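Long-range contact in alpha-Amylase (Thermotoga maritima, PDB 2B5D), which belongs to the family 57 glycoside hydrolases, whose catalytic domain is an incomplete beta/alpha barrel, and carries a helical C-terminal region: residues Ala236-Ser241 with His325-Gln330. Residues are numbered along the deposited sequence; the frame is centred on the assembly and turned at random.
Sequences ARDPES and HKKESQ
Lys-327 and Gln-330, one helical turn apart, meet Asp-238, Glu-240 and Ser-241, and the pairing illustrates how a polar network can join a barrel loop to a helix across a buried interface. The Lys-327 chain bends twice on its way from the helix: CD turns back at chi2 (-59°) and CE again at chi3. Beyond these bends, NZ donates to Ser-241 OG at 3.2 Å and to OE1 of Gln-330, which it approaches from above the amide plane. Asp-238 OD2 lies 4.0 Å from NZ, beyond a salt bridge, yet near enough that the two opposite charges should attract.

Gln-330 instead reaches out extended and meets Asp-238 tip to tip. Its NE2 donates to Asp-238 OD2 at 3.0 Å, from the syn side but 34° out of the carboxylate plane. Ser-241 OG gives its proton to the same oxygen at 2.7 Å from the opposite face, so OD2 is gripped by two donors. Asp-238 OD1 closes an Asx turn by accepting from Glu-240 N, and also hydrogen-bonds to Tyr-223 OH. Glu-240, on which Trp-212 of the second subunit packs, also meets Gln-330 tip to tip, their planes 18° apart, but OE2, 3.1 Å from NE2, is too poorly angled for a hydrogen bond. A water accepts from Gln-330 NE2 and donates weakly to Glu-240 OE1, adding an indirect link.

The loop follows strand 233-236, whereas the partner residues lie on the long helix 309-338, which leads into strand 343-349. That strand packs against both sides, Ile-344 touching Asp-238 and Gln-330, while Lys-327 leans on Leu-377 of strand 377-379.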
# COMPACT_ATOMS: atom_id res chain seq x y z
N ALA A 236 -22.29 -37.68 2.85
CA ALA A 236 -22.67 -36.34 2.47
C ALA A 236 -23.17 -35.53 3.68
O ALA A 236 -23.92 -36.02 4.55
CB ALA A 236 -23.63 -36.29 1.30
N ARG A 237 -22.66 -34.31 3.75
CA ARG A 237 -23.11 -33.24 4.69
C ARG A 237 -24.63 -33.16 4.84
O ARG A 237 -25.33 -32.98 3.83
CB ARG A 237 -22.64 -31.90 4.11
CG ARG A 237 -22.00 -31.03 5.05
CD ARG A 237 -21.64 -29.76 4.35
NE ARG A 237 -22.76 -28.82 4.28
CZ ARG A 237 -23.30 -28.50 3.13
NH1 ARG A 237 -24.33 -27.66 3.03
NH2 ARG A 237 -22.79 -29.07 2.05
N ASP A 238 -25.12 -33.18 6.07
CA ASP A 238 -26.55 -32.81 6.35
C ASP A 238 -26.65 -31.29 6.29
O ASP A 238 -26.10 -30.60 7.14
CB ASP A 238 -27.00 -33.33 7.75
CG ASP A 238 -28.38 -32.77 8.18
OD1 ASP A 238 -29.21 -32.31 7.35
OD2 ASP A 238 -28.61 -32.82 9.39
N PRO A 239 -27.34 -30.77 5.29
CA PRO A 239 -27.40 -29.33 5.11
C PRO A 239 -28.30 -28.64 6.18
O PRO A 239 -28.25 -27.42 6.32
CB PRO A 239 -28.05 -29.19 3.72
CG PRO A 239 -28.90 -30.51 3.57
CD PRO A 239 -28.22 -31.53 4.36
N GLU A 240 -29.12 -29.41 6.89
CA GLU A 240 -29.87 -28.95 8.04
C GLU A 240 -28.96 -28.75 9.23
O GLU A 240 -29.33 -28.01 10.16
CB GLU A 240 -30.98 -29.93 8.41
CG GLU A 240 -32.01 -30.07 7.36
CD GLU A 240 -33.27 -30.75 7.87
OE1 GLU A 240 -34.12 -31.10 7.03
OE2 GLU A 240 -33.41 -30.94 9.09
N SER A 241 -27.80 -29.41 9.24
CA SER A 241 -26.81 -29.12 10.28
C SER A 241 -25.67 -28.20 9.75
O SER A 241 -24.53 -28.34 10.13
CB SER A 241 -26.27 -30.40 10.91
OG SER A 241 -27.27 -31.35 11.27
N HIS A 325 -32.92 -31.76 20.77
CA HIS A 325 -34.31 -31.90 20.38
C HIS A 325 -34.47 -31.77 18.88
O HIS A 325 -35.22 -32.52 18.29
CB HIS A 325 -35.27 -30.99 21.21
CG HIS A 325 -35.15 -31.21 22.69
ND1 HIS A 325 -35.36 -30.22 23.63
CD2 HIS A 325 -34.75 -32.31 23.39
CE1 HIS A 325 -35.11 -30.70 24.84
NE2 HIS A 325 -34.74 -31.96 24.72
N LYS A 326 -33.77 -30.85 18.25
CA LYS A 326 -33.77 -30.82 16.76
C LYS A 326 -33.27 -32.12 16.07
O LYS A 326 -33.81 -32.51 15.05
CB LYS A 326 -33.00 -29.61 16.26
CG LYS A 326 -33.74 -28.36 16.57
CD LYS A 326 -32.92 -27.12 16.35
CE LYS A 326 -33.84 -26.08 15.79
NZ LYS A 326 -34.48 -25.35 16.91
N LYS A 327 -32.28 -32.79 16.64
CA LYS A 327 -31.70 -33.99 15.98
C LYS A 327 -32.58 -35.22 16.21
O LYS A 327 -32.64 -36.15 15.37
CB LYS A 327 -30.27 -34.28 16.46
CG LYS A 327 -29.21 -33.17 16.18
CD LYS A 327 -29.07 -32.85 14.71
CE LYS A 327 -30.04 -31.76 14.29
NZ LYS A 327 -30.03 -31.38 12.85
N GLU A 328 -33.24 -35.25 17.38
CA GLU A 328 -34.20 -36.31 17.72
C GLU A 328 -35.42 -36.16 16.86
O GLU A 328 -35.90 -37.09 16.23
CB GLU A 328 -34.59 -36.17 19.17
CG GLU A 328 -33.45 -36.57 20.11
CD GLU A 328 -33.86 -36.56 21.56
OE1 GLU A 328 -33.29 -37.36 22.34
OE2 GLU A 328 -34.74 -35.75 21.91
N SER A 329 -35.94 -34.97 16.82
CA SER A 329 -37.03 -34.74 15.91
C SER A 329 -36.65 -35.19 14.47
O SER A 329 -37.37 -35.94 13.84
CB SER A 329 -37.43 -33.28 15.99
OG SER A 329 -38.38 -33.02 15.01
N GLN A 330 -35.48 -34.78 13.98
CA GLN A 330 -35.06 -35.11 12.58
C GLN A 330 -34.85 -36.63 12.38
O GLN A 330 -35.35 -37.19 11.43
CB GLN A 330 -33.85 -34.25 12.17
CG GLN A 330 -33.12 -34.70 10.85
CD GLN A 330 -31.77 -34.03 10.69
OE1 GLN A 330 -30.92 -34.08 11.58
NE2 GLN A 330 -31.56 -33.42 9.55
O HOH W 1 -33.56 -33.96 7.44
O HOH W 2 -32.93 -30.29 11.40